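Cfl (Pectobacterium brasiliense, PDB 7A9J) probably activates small carboxylic acids, coronafacic acid among them, in an ATP-dependent way, as an adenylate-forming ligase of the AMP-binding family. Local coordinates at residues 96-101 with 181-186; 199-204 with 335-340. The protein carries 1 engineered substitution. All coordinates share one frame; numbering follows the deposited sequence.

Contact 1 (96-101 with 181-186); sequences GAVFVP and DEIASI
Ser185 lays its CB almost on the axis of the Phe99 ring, 3.7 Å from the centroid and 7° off the normal, in a CH-pi contact. Phe99 gets there because its CG sits between the backbone N and the carbonyl carbon (chi1 56°), swinging the ring across the partner strand. Beneath this pair runs the tight part of the contact: strands 98-101 and 183-186 are parallel, and Phe99 is bridged to Ser185. Phe99 N donates to Ala184 O (3.2 Å) and Ile186 N donates to Phe99 O (3.1 Å). Ala184 O also takes a CA-H...O contact from Val98 CA. On the side away from the ring, both methyls of Val98 lie 3.7 Å from Ile183 CG2, and CG1 reaches Ile186 CG1 at 4.0 Å.

Around the two direct bonds the spacing is looser and water joins carbonyl to carbonyl. One water donates to Gly96 O and to the O of Ile183, the partly exposed residue of the contact; a second serves Ala97 O and Ala184 O, which thus takes both the Phe99 N-H and a water; a third joins Pro101 O to Ile186 O. A classic beta bulge, with Ala184 and Ser185 both opposite Tyr201, lies within the second strand.

These are outermost strands of two different sheets, one parallel and one antiparallel, and the backbone of 98-101 also bonds to strand 74-78. With a single bridge and two direct bonds between them, the sheet edges are joined over a short length, and water satisfies the carbonyls that the strands do not pair directly.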
loop_
_atom_site.group_PDB
_atom_site.type_symbol
_atom_site.label_atom_id
_atom_site.label_comp_id
_atom_site.label_asym_id
_atom_site.label_seq_id
_atom_site.Cartn_x
_atom_site.Cartn_y
_atom_site.Cartn_z
ATOM N N GLY A 96 16.925 -17.070 -9.633
ATOM C CA GLY A 96 15.693 -17.425 -10.300
ATOM C C GLY A 96 14.770 -18.264 -9.463
ATOM O O GLY A 96 13.913 -18.959 -10.017
ATOM N N ALA A 97 14.962 -18.283 -8.151
ATOM C CA ALA A 97 13.969 -18.900 -7.292
ATOM C C ALA A 97 12.793 -17.948 -7.129
ATOM O O ALA A 97 12.961 -16.732 -6.994
ATOM C CB ALA A 97 14.559 -19.269 -5.921
ATOM N N VAL A 98 11.602 -18.525 -7.191
ATOM C CA VAL A 98 10.355 -17.764 -7.137
ATOM C C VAL A 98 10.023 -17.478 -5.678
ATOM O O VAL A 98 9.846 -18.403 -4.879
ATOM C CB VAL A 98 9.252 -18.579 -7.818
ATOM C CG1 VAL A 98 7.873 -17.878 -7.724
ATOM C CG2 VAL A 98 9.652 -18.867 -9.249
ATOM N N PHE A 99 9.948 -16.206 -5.298
ATOM C CA PHE A 99 9.632 -15.965 -3.900
ATOM C C PHE A 99 8.149 -15.690 -3.697
ATOM O O PHE A 99 7.487 -15.105 -4.554
ATOM C CB PHE A 99 10.455 -14.849 -3.274
ATOM C CG PHE A 99 10.391 -13.506 -3.970
ATOM C CD1 PHE A 99 9.596 -12.491 -3.435
ATOM C CD2 PHE A 99 11.193 -13.234 -5.076
ATOM C CE1 PHE A 99 9.565 -11.210 -3.995
ATOM C CE2 PHE A 99 11.171 -11.929 -5.672
ATOM C CZ PHE A 99 10.318 -10.929 -5.110
ATOM N N VAL A 100 7.643 -16.168 -2.565
ATOM C CA VAL A 100 6.195 -16.160 -2.261
ATOM C C VAL A 100 6.052 -15.530 -0.881
ATOM O O VAL A 100 6.096 -16.230 0.134
ATOM C CB VAL A 100 5.575 -17.570 -2.286
ATOM C CG1 VAL A 100 4.029 -17.458 -2.121
ATOM C CG2 VAL A 100 5.927 -18.302 -3.565
ATOM N N PRO A 101 5.893 -14.208 -0.796
ATOM C CA PRO A 101 5.807 -13.556 0.503
ATOM C C PRO A 101 4.483 -13.897 1.197
ATOM O O PRO A 101 3.396 -13.914 0.573
ATOM C CB PRO A 101 5.908 -12.062 0.166
ATOM C CG PRO A 101 6.236 -11.980 -1.301
ATOM C CD PRO A 101 5.917 -13.274 -1.940
ATOM N N ASP A 181 11.529 -13.233 -19.157
ATOM C CA ASP A 181 10.194 -13.829 -19.172
ATOM C C ASP A 181 9.970 -14.865 -18.061
ATOM O O ASP A 181 8.826 -15.333 -17.884
ATOM C CB ASP A 181 9.930 -14.460 -20.552
ATOM C CG ASP A 181 10.991 -15.458 -20.948
ATOM O OD1 ASP A 181 10.622 -16.588 -21.281
ATOM O OD2 ASP A 181 12.192 -15.107 -20.938
ATOM N N GLU A 182 11.001 -15.261 -17.318
ATOM C CA GLU A 182 10.804 -16.293 -16.301
ATOM C C GLU A 182 10.067 -15.772 -15.081
ATOM O O GLU A 182 10.115 -14.578 -14.747
ATOM C CB GLU A 182 12.159 -16.897 -15.881
ATOM C CG GLU A 182 12.733 -17.643 -17.029
ATOM C CD GLU A 182 14.165 -18.134 -16.769
ATOM O OE1 GLU A 182 14.968 -17.361 -16.181
ATOM O OE2 GLU A 182 14.448 -19.276 -17.148
ATOM N N ILE A 183 9.396 -16.697 -14.370
ATOM C CA ILE A 183 8.696 -16.306 -13.151
ATOM C C ILE A 183 9.676 -15.822 -12.117
ATOM O O ILE A 183 10.745 -16.416 -11.899
ATOM C CB ILE A 183 7.868 -17.457 -12.563
ATOM C CG1 ILE A 183 6.884 -17.951 -13.580
ATOM C CG2 ILE A 183 7.159 -16.994 -11.251
ATOM C CD1 ILE A 183 6.334 -19.311 -13.266
ATOM N N ALA A 184 9.323 -14.716 -11.484
ATOM C CA ALA A 184 10.073 -14.174 -10.365
ATOM C C ALA A 184 9.397 -14.340 -9.020
ATOM O O ALA A 184 10.084 -14.600 -8.029
ATOM C CB ALA A 184 10.357 -12.699 -10.599
ATOM N N SER A 185 8.066 -14.153 -8.939
ATOM C CA SER A 185 7.420 -14.162 -7.636
ATOM C C SER A 185 5.923 -14.410 -7.818
ATOM O O SER A 185 5.384 -14.377 -8.935
ATOM C CB SER A 185 7.653 -12.834 -6.906
ATOM O OG SER A 185 6.922 -11.843 -7.591
ATOM N N ILE A 186 5.281 -14.793 -6.721
ATOM C CA ILE A 186 3.832 -14.965 -6.696
ATOM C C ILE A 186 3.337 -14.152 -5.528
ATOM O O ILE A 186 3.738 -14.411 -4.391
ATOM C CB ILE A 186 3.410 -16.437 -6.533
ATOM C CG1 ILE A 186 3.895 -17.282 -7.690
ATOM C CG2 ILE A 186 1.838 -16.488 -6.524
ATOM C CD1 ILE A 186 3.726 -18.816 -7.457
HETATM O O HOH W 1 12.212 -18.539 -12.331
HETATM O O HOH W 2 12.953 -14.530 -8.338
HETATM O O HOH W 3 2.404 -13.870 -1.901
#

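Contact 2 (199-204 with 335-340); sequences IVYSQK and GQTELG. With R4Z (6-ethyl-1-oxidanylidene-indene-4-carboxylic acid), chain B.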
loop_
_atom_site.group_PDB
_atom_site.type_symbol
_atom_site.label_atom_id
_atom_site.label_comp_id
_atom_site.label_asym_id
_atom_site.label_seq_id
_atom_site.Cartn_x
_atom_site.Cartn_y
_atom_site.Cartn_z
ATOM N N ILE A 199 -0.975 -13.889 -7.823
ATOM C CA ILE A 199 -0.657 -13.086 -8.998
ATOM C C ILE A 199 0.803 -13.325 -9.343
ATOM O O ILE A 199 1.693 -13.151 -8.512
ATOM C CB ILE A 199 -0.916 -11.598 -8.747
ATOM C CG1 ILE A 199 -2.371 -11.383 -8.287
ATOM C CG2 ILE A 199 -0.579 -10.797 -9.980
ATOM C CD1 ILE A 199 -3.394 -11.909 -9.267
ATOM N N VAL A 200 1.048 -13.756 -10.568
ATOM C CA VAL A 200 2.377 -14.201 -10.966
ATOM C C VAL A 200 3.067 -13.049 -11.672
ATOM O O VAL A 200 2.554 -12.524 -12.662
ATOM C CB VAL A 200 2.302 -15.442 -11.867
ATOM C CG1 VAL A 200 3.736 -15.897 -12.259
ATOM C CG2 VAL A 200 1.561 -16.553 -11.100
ATOM N N TYR A 201 4.240 -12.700 -11.175
ATOM C CA TYR A 201 5.147 -11.705 -11.768
ATOM C C TYR A 201 6.307 -12.423 -12.431
ATOM O O TYR A 201 6.901 -13.316 -11.815
ATOM C CB TYR A 201 5.772 -10.836 -10.700
ATOM C CG TYR A 201 4.883 -9.740 -10.176
ATOM C CD1 TYR A 201 3.608 -10.006 -9.709
ATOM C CD2 TYR A 201 5.397 -8.451 -10.060
ATOM C CE1 TYR A 201 2.801 -8.988 -9.226
ATOM C CE2 TYR A 201 4.620 -7.419 -9.532
ATOM C CZ TYR A 201 3.348 -7.704 -9.084
ATOM O OH TYR A 201 2.551 -6.700 -8.529
ATOM N N SER A 202 6.639 -12.026 -13.665
ATOM C CA SER A 202 7.934 -12.395 -14.222
ATOM C C SER A 202 9.014 -11.411 -13.770
ATOM O O SER A 202 8.744 -10.408 -13.095
ATOM C CB SER A 202 7.866 -12.443 -15.747
ATOM O OG SER A 202 7.685 -11.119 -16.231
ATOM N N GLN A 203 10.274 -11.780 -14.076
ATOM C CA GLN A 203 11.365 -10.822 -13.948
ATOM C C GLN A 203 11.006 -9.496 -14.617
ATOM O O GLN A 203 11.239 -8.418 -14.039
ATOM C CB GLN A 203 12.664 -11.422 -14.508
ATOM C CG GLN A 203 13.148 -12.651 -13.711
ATOM C CD GLN A 203 14.018 -12.270 -12.503
ATOM O OE1 GLN A 203 14.354 -11.111 -12.316
ATOM N NE2 GLN A 203 14.422 -13.282 -11.707
ATOM N N LYS A 204 10.415 -9.553 -15.816
ATOM C CA LYS A 204 10.004 -8.331 -16.504
ATOM C C LYS A 204 8.887 -7.583 -15.769
ATOM O O LYS A 204 8.938 -6.346 -15.696
ATOM C CB LYS A 204 9.561 -8.632 -17.940
ATOM C CG LYS A 204 9.291 -7.346 -18.742
ATOM C CD LYS A 204 8.955 -7.657 -20.228
ATOM C CE LYS A 204 8.890 -6.378 -21.092
ATOM N NZ LYS A 204 8.062 -5.281 -20.521
ATOM N N GLY A 335 -2.656 1.964 -6.703
ATOM C CA GLY A 335 -2.195 0.823 -7.476
ATOM C C GLY A 335 -2.636 -0.449 -6.797
ATOM O O GLY A 335 -3.217 -0.435 -5.700
ATOM N N GLN A 336 -2.366 -1.559 -7.483
ATOM C CA GLN A 336 -2.732 -2.843 -6.897
ATOM C C GLN A 336 -1.896 -3.933 -7.558
ATOM O O GLN A 336 -1.342 -3.760 -8.651
ATOM C CB GLN A 336 -4.226 -3.142 -7.065
ATOM C CG GLN A 336 -4.661 -3.232 -8.499
ATOM C CD GLN A 336 -6.201 -3.325 -8.614
ATOM O OE1 GLN A 336 -6.879 -2.310 -8.761
ATOM N NE2 GLN A 336 -6.745 -4.531 -8.494
ATOM N N THR A 337 -1.865 -5.085 -6.891
ATOM C CA THR A 337 -1.009 -6.185 -7.344
ATOM C C THR A 337 -1.321 -6.626 -8.771
ATOM O O THR A 337 -0.409 -6.890 -9.547
ATOM C CB THR A 337 -1.179 -7.337 -6.351
ATOM O OG1 THR A 337 -0.797 -6.813 -5.063
ATOM C CG2 THR A 337 -0.224 -8.497 -6.694
ATOM N N GLU A 338 -2.612 -6.705 -9.150
ATOM C CA GLU A 338 -2.950 -7.143 -10.515
ATOM C C GLU A 338 -2.408 -6.200 -11.584
ATOM O O GLU A 338 -2.206 -6.594 -12.729
ATOM C CB GLU A 338 -4.462 -7.245 -10.650
ATOM C CG GLU A 338 -5.065 -8.288 -9.746
ATOM C CD GLU A 338 -5.469 -7.820 -8.319
ATOM O OE1 GLU A 338 -4.973 -6.782 -7.762
ATOM O OE2 GLU A 338 -6.315 -8.561 -7.747
ATOM N N LEU A 339 -2.171 -4.956 -11.239
ATOM C CA LEU A 339 -1.622 -3.982 -12.169
ATOM C C LEU A 339 -0.112 -3.918 -12.068
ATOM O O LEU A 339 0.508 -2.979 -12.577
ATOM C CB LEU A 339 -2.215 -2.610 -11.876
ATOM C CG LEU A 339 -3.688 -2.651 -12.222
ATOM C CD1 LEU A 339 -4.306 -1.319 -11.829
ATOM C CD2 LEU A 339 -3.838 -2.939 -13.760
ATOM N N GLY A 340 0.480 -4.872 -11.355
ATOM C CA GLY A 340 1.950 -4.912 -11.281
ATOM C C GLY A 340 2.528 -3.989 -10.228
ATOM O O GLY A 340 3.241 -4.428 -9.312
HETATM C C13 R4Z B . 0.941 -3.147 -6.110
HETATM C C15 R4Z B . 0.570 -0.736 -5.416
HETATM C C02 R4Z B . 0.192 1.670 -4.507
HETATM C C03 R4Z B . -0.314 2.320 -3.382
HETATM C C04 R4Z B . -0.877 1.205 -2.501
HETATM C C05 R4Z B . 0.151 0.235 -4.521
HETATM C C06 R4Z B . -0.471 -0.144 -3.304
HETATM C C07 R4Z B . -0.622 -1.499 -3.034
HETATM C C08 R4Z B . -1.293 -1.934 -1.721
HETATM C C11 R4Z B . -0.158 -2.465 -3.926
HETATM C C12 R4Z B . 0.449 -2.098 -5.135
HETATM C C14 R4Z B . 2.298 -3.743 -5.638
HETATM O O01 R4Z B . 0.643 2.295 -5.432
HETATM O O09 R4Z B . -1.156 -3.138 -1.373
HETATM O O10 R4Z B . -1.979 -1.139 -1.003
#
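Ile199 and Tyr201, alternate residues of one strand, reach across to the loop 335-340 and meet it at Thr337, Glu338 and Gly340. The loop begins at the ligand: the Gly335 backbone packs on the bound indene acid, its C 3.5 Å from C15. Gln336 continues along the same molecule, its C lying 3.3 Å from C13, the ethyl carbon joined to the ring. The Gln336 side chain turns back over the loop, where NE2, with its partner nearly in the amide plane, donates to Glu338 OE1 from above the carboxylate (3.0 Å). Thr337 carries the first cross-contact. Its CG2, anti to the backbone N, rests on Ile199 CB at 3.8 Å and also lies near Tyr201 OH. Thr337 O accepts the Gly340 N-H, closing the turn, and is 3.1 Å from Tyr201 OH. The Glu338 side chain bends at chi2 (89°), which brings its carboxylate back to the Gln336 amide, while CG lies 4.0 Å from Ile199 CD1 and OE2 forms a salt bridge with Lys197. Leu339 bonds its N back to Gln336 O. Gly340, at positive phi, presents its O near the plane of the Tyr201 ring at the edge, and the phenol OH donates to it in a short 2.5 Å bond, approaching at 113° to the C=O and tilted well out of the carbonyl plane.

With Tyr334, the sequence reads YGQTE, which fits the A5 motif (YGxTE) of adenylate-forming enzymes. The loop lies between strands 331-335 and 342-346, with Leu404 of strand 404-406 against Gln336, Glu338 and Leu339, while strand 199-202 is flanked by strands 183-188 and 388-390 and leads into helix 203-214.

Overall arrangement
Contacts 1 and 2, with centres 11 Å apart, meet where neighbouring antiparallel strands pair (Ala184 N to Tyr201 O, 2.8 Å) and just beyond their ends (Glu182 O to Gln203 N, 2.9 Å), both probable hydrogen bonds. Through these contacts the parallel sheet edged by 98-101 is joined, by way of strands 183-188 and 198-202, to the loop 335-340. Only contact 2 holds residues of the ligand pocket, namely Gly335, Gln336, Thr337 and Gly340; in contact 1 the Ser185 side chain stays about 10 Å from the bound acid. Phe187, just beyond contact 1, links the two, touching Phe99 and Pro101 as well as Tyr201 and Thr337.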